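Flavoredoxin (Methanosarcina acetivorans, PDB 3BNK) binds flavin mononucleotide and, as a flavoredoxin, probably serves in electron transfer. Local coordinates at residues Thr19-Asn24 with Met32-Val37; Ser68-Tyr73 with Ala107-Glu112. All coordinates share one frame; numbering follows the deposited sequence.

How the interactions relate
Followed from the N terminus, the chain reaches interaction 1 first, where Thr19-Asn24 and Met32-Val37 close the short hairpin of strands 16-25 and 28-41. That loop is complete before interaction 2 opens at Ser68, and Ala107-Glu112 then closes a longer excursion that includes helix 77-83. The two contacts are therefore in series and neither nest nor cross. In space they adjoin, with centres about 9 Å apart, because strands 16-25 and 66-71 are antiparallel neighbours in one sheet. Asn70 O joins them: Thr19 OG1 and Leu20 N each lie 2.7 Å from it, both probable hydrogen bonds. Strand 16-25 thus ties the flavin-binding strand to the strand braced by 107-112.

Interaction 1: Thr19-Asn24 with Met32-Val37; sequences TLLGAN and MALGWV. With FMN (flavin mononucleotide), chain D.
Four backbone hydrogen bonds zip Thr19-Leu21 to Met32-Leu34 as an antiparallel ladder. Thr19/Leu34 and Leu21/Met32 are hydrogen-bonded pairs, with Leu20/Ala33 a non-hydrogen-bonded pair between them. The straightest bond, Leu21 N to Met32 O, has an N-H...O angle of 175° and runs nearly along the C=O axis.

Packing is tightest on the face bearing Thr19, Leu21, Met32 and Leu34. Thr19 sets OG1 anti to its backbone N (chi1 -161°), where it hydrogen-bonds Asn70 O; CG2 is then in the crowded position, alongside Leu34 and 3.4 Å from its CD2, closer than usual for two carbons. Val37 CG2 meets the same methyl at 3.6 Å. The face bearing Leu20 and Ala33 is looser: Leu20 CD1 rests 3.7 Å from Ala33 CA and no nearer than 4.2 Å to Ala33 CB, whose methyl instead lies over the benzenoid ring of FMN, 3.7 Å from C8.

Met32 has CG in the crowded position (chi1 60°), 4.0 Å from Leu21 CB, and bends at chi3, bringing CE over the pyrimidine ring, 3.5 Å from FMN N1. Replacing it by an alanine would remove CG, SD and CE and would probably weaken both the cover over that ring and the packing against Leu21 CB. Polar contacts come from the backbone: FMN O2' donates to Ala33 O, while Gly35 N and Trp36 N, each at 3.0 Å, both grip FMN O4. Gly35 N also bonds weakly to N5, the redox-active flavin nitrogen. A hairpin strand laid along the isoalloxazine in this way is consistent with the FMN-binding split barrel of flavin reductase-like domains.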
ATOM      1  N   THR B  19       1.358   4.891  -8.748  1.00 16.17           N
ATOM      2  CA  THR B  19       2.678   5.444  -8.776  1.00 16.88           C
ATOM      3  C   THR B  19       3.362   5.077 -10.085  1.00 16.44           C
ATOM      4  O   THR B  19       2.942   4.159 -10.784  1.00 16.68           O
ATOM      5  CB  THR B  19       3.527   5.010  -7.519  1.00 16.61           C
ATOM      6  OG1 THR B  19       4.621   5.898  -7.374  1.00 21.60           O
ATOM      7  CG2 THR B  19       4.120   3.670  -7.678  1.00 15.22           C
ATOM      8  N   LEU B  20       4.405   5.821 -10.415  1.00 16.43           N
ATOM      9  CA  LEU B  20       5.260   5.463 -11.520  1.00 16.46           C
ATOM     10  C   LEU B  20       6.624   5.048 -10.955  1.00 16.72           C
ATOM     11  O   LEU B  20       7.256   5.778 -10.188  1.00 15.87           O
ATOM     12  CB  LEU B  20       5.360   6.631 -12.504  1.00 16.59           C
ATOM     13  CG  LEU B  20       4.567   6.655 -13.820  1.00 18.13           C
ATOM     14  CD1 LEU B  20       3.686   5.432 -14.083  1.00 16.49           C
ATOM     15  CD2 LEU B  20       3.806   7.990 -14.022  1.00 16.22           C
ATOM     16  N   LEU B  21       7.050   3.845 -11.314  1.00 16.62           N
ATOM     17  CA  LEU B  21       8.305   3.319 -10.829  1.00 16.96           C
ATOM     18  C   LEU B  21       9.381   3.562 -11.885  1.00 16.74           C
ATOM     19  O   LEU B  21       9.256   3.093 -13.024  1.00 16.44           O
ATOM     20  CB  LEU B  21       8.165   1.819 -10.524  1.00 16.93           C
ATOM     21  CG  LEU B  21       9.357   1.020  -9.974  1.00 17.08           C
ATOM     22  CD1 LEU B  21      10.514   1.019 -10.919  1.00 19.96           C
ATOM     23  CD2 LEU B  21       9.832   1.539  -8.621  1.00 17.26           C
ATOM     24  N   GLY B  22      10.423   4.292 -11.498  1.00 16.69           N
ATOM     25  CA  GLY B  22      11.509   4.643 -12.409  1.00 17.17           C
ATOM     26  C   GLY B  22      12.774   3.832 -12.151  1.00 17.78           C
ATOM     27  O   GLY B  22      13.175   3.631 -11.008  1.00 17.25           O
ATOM     28  N   ALA B  23      13.385   3.351 -13.228  1.00 18.24           N
ATOM     29  CA  ALA B  23      14.682   2.706 -13.147  1.00 19.51           C
ATOM     30  C   ALA B  23      15.465   2.897 -14.437  1.00 20.20           C
ATOM     31  O   ALA B  23      14.889   2.994 -15.534  1.00 20.31           O
ATOM     32  CB  ALA B  23      14.530   1.224 -12.811  1.00 19.25           C
ATOM     33  N   ASN B  24      16.780   3.010 -14.299  1.00 21.04           N
ATOM     34  CA  ASN B  24      17.659   2.905 -15.450  1.00 22.14           C
ATOM     35  C   ASN B  24      17.814   1.441 -15.801  1.00 22.64           C
ATOM     36  O   ASN B  24      18.042   0.612 -14.920  1.00 22.39           O
ATOM     37  CB  ASN B  24      19.032   3.522 -15.179  1.00 22.02           C
ATOM     38  CG  ASN B  24      19.067   5.021 -15.442  1.00 22.65           C
ATOM     39  OD1 ASN B  24      18.029   5.668 -15.619  1.00 22.16           O
ATOM     40  ND2 ASN B  24      20.266   5.575 -15.478  1.00 22.90           N
ATOM     41  N   MET B  32       7.392   2.228 -15.217  1.00 16.53           N
ATOM     42  CA  MET B  32       6.226   1.363 -15.249  1.00 16.49           C
ATOM     43  C   MET B  32       5.223   1.805 -14.187  1.00 16.08           C
ATOM     44  O   MET B  32       5.613   2.324 -13.139  1.00 15.32           O
ATOM     45  CB  MET B  32       6.618  -0.107 -15.036  1.00 16.44           C
ATOM     46  CG  MET B  32       7.316  -0.399 -13.714  1.00 16.33           C
ATOM     47  SD  MET B  32       7.317  -2.146 -13.300  1.00 17.76           S
ATOM     48  CE  MET B  32       5.824  -2.318 -12.332  1.00 13.09           C
ATOM     49  N   ALA B  33       3.932   1.585 -14.462  1.00 15.90           N
ATOM     50  CA  ALA B  33       2.872   1.859 -13.488  1.00 15.40           C
ATOM     51  C   ALA B  33       2.929   0.851 -12.341  1.00 15.15           C
ATOM     52  O   ALA B  33       3.147  -0.356 -12.569  1.00 15.29           O
ATOM     53  CB  ALA B  33       1.506   1.871 -14.169  1.00 15.34           C
ATOM     54  N   LEU B  34       2.805   1.352 -11.110  1.00 14.62           N
ATOM     55  CA  LEU B  34       3.015   0.530  -9.904  1.00 14.61           C
ATOM     56  C   LEU B  34       2.000   0.834  -8.804  1.00 14.63           C
ATOM     57  O   LEU B  34       1.877   1.963  -8.363  1.00 14.79           O
ATOM     58  CB  LEU B  34       4.454   0.692  -9.358  1.00 14.77           C
ATOM     59  CG  LEU B  34       4.772   0.063  -7.987  1.00 14.23           C
ATOM     60  CD1 LEU B  34       5.173  -1.384  -8.145  1.00 11.05           C
ATOM     61  CD2 LEU B  34       5.884   0.830  -7.243  1.00 13.31           C
ATOM     62  N   GLY B  35       1.292  -0.198  -8.360  1.00 15.55           N
ATOM     63  CA  GLY B  35       0.302  -0.079  -7.287  1.00 15.46           C
ATOM     64  C   GLY B  35       0.758  -0.831  -6.054  1.00 15.50           C
ATOM     65  O   GLY B  35       0.280  -0.565  -4.947  1.00 15.56           O
ATOM     66  N   TRP B  36       1.690  -1.772  -6.239  1.00 15.19           N
ATOM     67  CA  TRP B  36       2.235  -2.561  -5.127  1.00 14.63           C
ATOM     68  C   TRP B  36       3.419  -1.829  -4.486  1.00 14.97           C
ATOM     69  O   TRP B  36       4.583  -2.212  -4.694  1.00 14.47           O
ATOM     70  CB  TRP B  36       2.657  -3.972  -5.592  1.00 14.62           C
ATOM     71  CG  TRP B  36       1.515  -4.852  -6.130  1.00 13.98           C
ATOM     72  CD1 TRP B  36       0.254  -4.445  -6.491  1.00 13.39           C
ATOM     73  CD2 TRP B  36       1.572  -6.258  -6.402  1.00 14.65           C
ATOM     74  NE1 TRP B  36      -0.477  -5.506  -6.957  1.00 13.43           N
ATOM     75  CE2 TRP B  36       0.306  -6.633  -6.924  1.00 15.57           C
ATOM     76  CE3 TRP B  36       2.572  -7.235  -6.279  1.00 14.09           C
ATOM     77  CZ2 TRP B  36       0.004  -7.954  -7.289  1.00 14.84           C
ATOM     78  CZ3 TRP B  36       2.273  -8.546  -6.651  1.00 14.52           C
ATOM     79  CH2 TRP B  36       0.997  -8.891  -7.154  1.00 15.16           C
ATOM     80  N   VAL B  37       3.108  -0.770  -3.736  1.00 14.66           N
ATOM     81  CA  VAL B  37       4.101   0.014  -2.994  1.00 15.64           C
ATOM     82  C   VAL B  37       3.604   0.179  -1.583  1.00 15.24           C
ATOM     83  O   VAL B  37       2.436   0.504  -1.373  1.00 15.58           O
ATOM     84  CB  VAL B  37       4.234   1.503  -3.404  1.00 16.40           C
ATOM     85  CG1 VAL B  37       5.735   1.951  -3.381  1.00 15.67           C
ATOM     86  CG2 VAL B  37       3.419   1.880  -4.666  1.00 15.45           C
TER
HETATM   87  N1  FMN D1001       3.059  -4.534 -12.474  1.00 15.94           N
HETATM   88  C2  FMN D1001       3.762  -4.990 -11.376  1.00 15.86           C
HETATM   89  O2  FMN D1001       4.598  -5.872 -11.532  1.00 16.25           O
HETATM   90  N3  FMN D1001       3.532  -4.450 -10.121  1.00 16.53           N
HETATM   91  C4  FMN D1001       2.584  -3.450  -9.980  1.00 16.08           C
HETATM   92  O4  FMN D1001       2.376  -2.985  -8.866  1.00 15.19           O
HETATM   93  C4A FMN D1001       1.868  -2.991 -11.093  1.00 16.54           C
HETATM   94  N5  FMN D1001       0.908  -1.997 -10.960  1.00 16.54           N
HETATM   95  C5A FMN D1001       0.213  -1.529 -12.060  1.00 16.44           C
HETATM   96  C6  FMN D1001      -0.725  -0.505 -11.886  1.00 16.58           C
HETATM   97  C7  FMN D1001      -1.446  -0.023 -12.989  1.00 16.34           C
HETATM   98  C7M FMN D1001      -2.366   1.143 -12.787  1.00 16.28           C
HETATM   99  C8  FMN D1001      -1.218  -0.566 -14.263  1.00 16.81           C
HETATM  100  C8M FMN D1001      -1.790   0.089 -15.502  1.00 16.52           C
HETATM  101  C9  FMN D1001      -0.262  -1.578 -14.426  1.00 15.77           C
HETATM  102  C9A FMN D1001       0.464  -2.062 -13.336  1.00 16.35           C
HETATM  103  N10 FMN D1001       1.424  -3.071 -13.483  1.00 16.15           N
HETATM  104  C10 FMN D1001       2.113  -3.536 -12.359  1.00 16.46           C
HETATM  105  C1' FMN D1001       1.788  -3.591 -14.848  1.00 17.40           C
HETATM  106  C2' FMN D1001       3.092  -3.012 -15.381  1.00 17.90           C
HETATM  107  O2' FMN D1001       3.156  -1.622 -15.121  1.00 17.27           O
HETATM  108  C3' FMN D1001       3.194  -3.195 -16.897  1.00 18.89           C
HETATM  109  O3' FMN D1001       3.201  -4.557 -17.283  1.00 19.33           O
HETATM  110  C4' FMN D1001       4.392  -2.440 -17.471  1.00 17.91           C
HETATM  111  O4' FMN D1001       4.275  -2.411 -18.868  1.00 16.24           O
HETATM  112  C5' FMN D1001       5.752  -3.015 -17.099  1.00 17.15           C
HETATM  113  O5' FMN D1001       6.681  -2.128 -17.695  1.00 19.08           O
HETATM  114  P   FMN D1001       8.193  -2.562 -18.062  1.00 19.49           P
HETATM  115  O1P FMN D1001       8.157  -3.854 -18.825  1.00 19.66           O
HETATM  116  O2P FMN D1001       8.927  -2.780 -16.772  1.00 17.70           O
HETATM  117  O3P FMN D1001       8.905  -1.494 -18.846  1.00 18.73           O

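Interaction 2: Ser68-Tyr73 with Ala107-Glu112; sequences SVNFPY and APMIKE
Side chains of strand 66-71, in the β-barrel of this flavin reductase-like domain, anchor the loop that holds the short strand 109-110. The two segments run only 12° apart end to end, yet no backbone-to-backbone hydrogen bond joins them; Ser68 and Asn70 bridge the gap instead. Ser68 OG, in the crowded position between its backbone N and carbonyl carbon, donates to Pro108 O at 2.5 Å, a short bond approached from above the carbonyl plane. Beside this bond Ser68 CB packs 3.4 Å from Met109 CG, tighter than usual for two carbons.

Two residues on, Asn70 OD1 accepts a hydrogen bond from Ile110 N at 3.1 Å. The N-H points well at the oxygen (166°), although the donor stands 61° out of the amide carbonyl plane. Ile110 crosses Asn70 obliquely, CD1 coming 4.1 Å from Asn70 CB.

The next shell fixes the rotation of the Asn70 amide. Its ND2 donates back to Ser68 OG at 3.0 Å and also to Leu20 O on strand 16-25, while OD1 takes a further bond from Asn116 ND2. Four bonds thus hold the buried amide, and Ser68 OG, with one bond received and one given, is oriented as a donor to Pro108. Asn116 ND2 binds Ile110 O as well, so a single second-shell residue steadies both partners.

Farther out, Glu112 OE1 accepts a hydrogen bond from Glu98 N, and Lys111 O one from Lys4 NZ of the second subunit. At the far end Tyr73 offers its ring edge, with Glu112 O lying in the ring plane 3.4 Å from Tyr73 CE2.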
ATOM      1  N   SER B  68      13.024   4.872  -8.288  1.00 16.88           N
ATOM      2  CA  SER B  68      12.200   5.953  -7.776  1.00 16.98           C
ATOM      3  C   SER B  68      10.732   5.570  -7.751  1.00 17.00           C
ATOM      4  O   SER B  68      10.277   4.724  -8.521  1.00 17.49           O
ATOM      5  CB  SER B  68      12.398   7.239  -8.592  1.00 16.51           C
ATOM      6  OG  SER B  68      12.030   7.038  -9.944  1.00 16.52           O
ATOM      7  N   VAL B  69      10.007   6.213  -6.846  1.00 16.42           N
ATOM      8  CA  VAL B  69       8.571   6.088  -6.736  1.00 16.41           C
ATOM      9  C   VAL B  69       8.020   7.494  -6.952  1.00 16.10           C
ATOM     10  O   VAL B  69       8.355   8.412  -6.204  1.00 15.63           O
ATOM     11  CB  VAL B  69       8.162   5.527  -5.358  1.00 15.76           C
ATOM     12  CG1 VAL B  69       6.657   5.349  -5.277  1.00 17.41           C
ATOM     13  CG2 VAL B  69       8.848   4.197  -5.093  1.00 15.25           C
ATOM     14  N   ASN B  70       7.186   7.634  -7.985  1.00 16.08           N
ATOM     15  CA  ASN B  70       6.752   8.928  -8.525  1.00 16.34           C
ATOM     16  C   ASN B  70       5.229   9.016  -8.491  1.00 16.08           C
ATOM     17  O   ASN B  70       4.546   8.082  -8.913  1.00 16.72           O
ATOM     18  CB  ASN B  70       7.233   9.107  -9.980  1.00 16.03           C
ATOM     19  CG  ASN B  70       8.748   9.122 -10.120  1.00 16.80           C
ATOM     20  OD1 ASN B  70       9.407  10.131  -9.860  1.00 15.72           O
ATOM     21  ND2 ASN B  70       9.308   7.998 -10.554  1.00 18.58           N
ATOM     22  N   PHE B  71       4.697  10.125  -7.979  1.00 15.95           N
ATOM     23  CA  PHE B  71       3.239  10.264  -7.804  1.00 16.25           C
ATOM     24  C   PHE B  71       2.634  11.182  -8.850  1.00 16.14           C
ATOM     25  O   PHE B  71       2.775  12.384  -8.748  1.00 16.05           O
ATOM     26  CB  PHE B  71       2.887  10.781  -6.392  1.00 16.04           C
ATOM     27  CG  PHE B  71       3.106   9.773  -5.306  1.00 16.02           C
ATOM     28  CD1 PHE B  71       4.387   9.558  -4.782  1.00 15.33           C
ATOM     29  CD2 PHE B  71       2.038   9.035  -4.801  1.00 14.88           C
ATOM     30  CE1 PHE B  71       4.608   8.631  -3.780  1.00 15.74           C
ATOM     31  CE2 PHE B  71       2.236   8.097  -3.797  1.00 15.60           C
ATOM     32  CZ  PHE B  71       3.530   7.883  -3.284  1.00 16.51           C
ATOM     33  N   PRO B  72       1.943  10.619  -9.861  1.00 16.82           N
ATOM     34  CA  PRO B  72       1.257  11.509 -10.799  1.00 16.69           C
ATOM     35  C   PRO B  72      -0.002  12.141 -10.183  1.00 17.13           C
ATOM     36  O   PRO B  72      -0.582  11.587  -9.243  1.00 17.32           O
ATOM     37  CB  PRO B  72       0.901  10.570 -11.954  1.00 16.45           C
ATOM     38  CG  PRO B  72       0.685   9.229 -11.278  1.00 16.59           C
ATOM     39  CD  PRO B  72       1.736   9.191 -10.194  1.00 16.40           C
ATOM     40  N   TYR B  73      -0.409  13.301 -10.689  1.00 18.13           N
ATOM     41  CA  TYR B  73      -1.730  13.840 -10.378  1.00 19.09           C
ATOM     42  C   TYR B  73      -2.778  13.269 -11.352  1.00 18.84           C
ATOM     43  O   TYR B  73      -2.425  12.651 -12.356  1.00 18.92           O
ATOM     44  CB  TYR B  73      -1.728  15.384 -10.346  1.00 19.91           C
ATOM     45  CG  TYR B  73      -1.184  16.025 -11.600  1.00 21.17           C
ATOM     46  CD1 TYR B  73      -2.032  16.370 -12.655  1.00 22.38           C
ATOM     47  CD2 TYR B  73       0.172  16.286 -11.731  1.00 21.69           C
ATOM     48  CE1 TYR B  73      -1.538  16.949 -13.809  1.00 23.06           C
ATOM     49  CE2 TYR B  73       0.683  16.876 -12.889  1.00 23.41           C
ATOM     50  CZ  TYR B  73      -0.175  17.197 -13.923  1.00 22.96           C
ATOM     51  OH  TYR B  73       0.328  17.780 -15.066  1.00 22.82           O
ATOM     52  N   ALA B 107      18.624   6.652 -10.489  1.00 18.72           N
ATOM     53  CA  ALA B 107      17.181   6.435 -10.405  1.00 18.75           C
ATOM     54  C   ALA B 107      16.422   7.587 -11.066  1.00 18.51           C
ATOM     55  O   ALA B 107      16.314   8.673 -10.511  1.00 18.66           O
ATOM     56  CB  ALA B 107      16.737   6.229  -8.967  1.00 18.45           C
ATOM     57  N   PRO B 108      15.870   7.337 -12.258  1.00 18.93           N
ATOM     58  CA  PRO B 108      15.241   8.413 -13.010  1.00 18.84           C
ATOM     59  C   PRO B 108      13.906   8.828 -12.381  1.00 18.80           C
ATOM     60  O   PRO B 108      13.077   7.979 -12.051  1.00 18.34           O
ATOM     61  CB  PRO B 108      15.062   7.803 -14.410  1.00 19.08           C
ATOM     62  CG  PRO B 108      14.930   6.338 -14.173  1.00 18.21           C
ATOM     63  CD  PRO B 108      15.764   6.035 -12.943  1.00 18.59           C
ATOM     64  N   MET B 109      13.729  10.137 -12.200  1.00 19.11           N
ATOM     65  CA  MET B 109      12.514  10.682 -11.589  1.00 19.43           C
ATOM     66  C   MET B 109      11.769  11.581 -12.566  1.00 18.84           C
ATOM     67  O   MET B 109      12.357  12.102 -13.514  1.00 18.74           O
ATOM     68  CB  MET B 109      12.844  11.428 -10.295  1.00 19.38           C
ATOM     69  CG  MET B 109      13.242  10.504  -9.167  1.00 19.23           C
ATOM     70  SD  MET B 109      13.901  11.369  -7.729  1.00 20.72           S
ATOM     71  CE  MET B 109      15.508  11.899  -8.345  1.00 20.91           C
ATOM     72  N   ILE B 110      10.475  11.744 -12.333  1.00 19.04           N
ATOM     73  CA  ILE B 110       9.591  12.442 -13.279  1.00 19.23           C
ATOM     74  C   ILE B 110       9.265  13.853 -12.796  1.00 19.50           C
ATOM     75  O   ILE B 110       8.644  14.035 -11.745  1.00 19.71           O
ATOM     76  CB  ILE B 110       8.270  11.672 -13.513  1.00 18.99           C
ATOM     77  CG1 ILE B 110       8.544  10.274 -14.082  1.00 18.49           C
ATOM     78  CG2 ILE B 110       7.340  12.467 -14.470  1.00 17.62           C
ATOM     79  CD1 ILE B 110       7.344   9.351 -14.046  1.00 17.28           C
ATOM     80  N   LYS B 111       9.663  14.847 -13.580  1.00 20.14           N
ATOM     81  CA  LYS B 111       9.516  16.248 -13.178  1.00 21.20           C
ATOM     82  C   LYS B 111       8.062  16.635 -12.913  1.00 20.98           C
ATOM     83  O   LYS B 111       7.771  17.389 -11.987  1.00 21.00           O
ATOM     84  CB  LYS B 111      10.133  17.178 -14.234  1.00 21.39           C
ATOM     85  CG  LYS B 111      11.635  17.243 -14.161  1.00 24.36           C
ATOM     86  CD  LYS B 111      12.246  17.952 -15.362  1.00 27.62           C
ATOM     87  CE  LYS B 111      13.759  18.050 -15.236  1.00 28.16           C
ATOM     88  NZ  LYS B 111      14.348  18.813 -16.382  1.00 29.31           N
ATOM     89  N   GLU B 112       7.158  16.094 -13.730  1.00 20.97           N
ATOM     90  CA  GLU B 112       5.751  16.470 -13.696  1.00 21.32           C
ATOM     91  C   GLU B 112       4.995  15.868 -12.490  1.00 20.82           C
ATOM     92  O   GLU B 112       3.983  16.419 -12.047  1.00 20.80           O
ATOM     93  CB  GLU B 112       5.091  16.133 -15.037  1.00 21.56           C
ATOM     94  CG  GLU B 112       5.797  16.798 -16.266  1.00 23.78           C
ATOM     95  CD  GLU B 112       6.760  15.876 -17.074  1.00 24.47           C
ATOM     96  OE1 GLU B 112       7.646  15.223 -16.503  1.00 23.51           O
ATOM     97  OE2 GLU B 112       6.649  15.838 -18.317  1.00 27.71           O
TER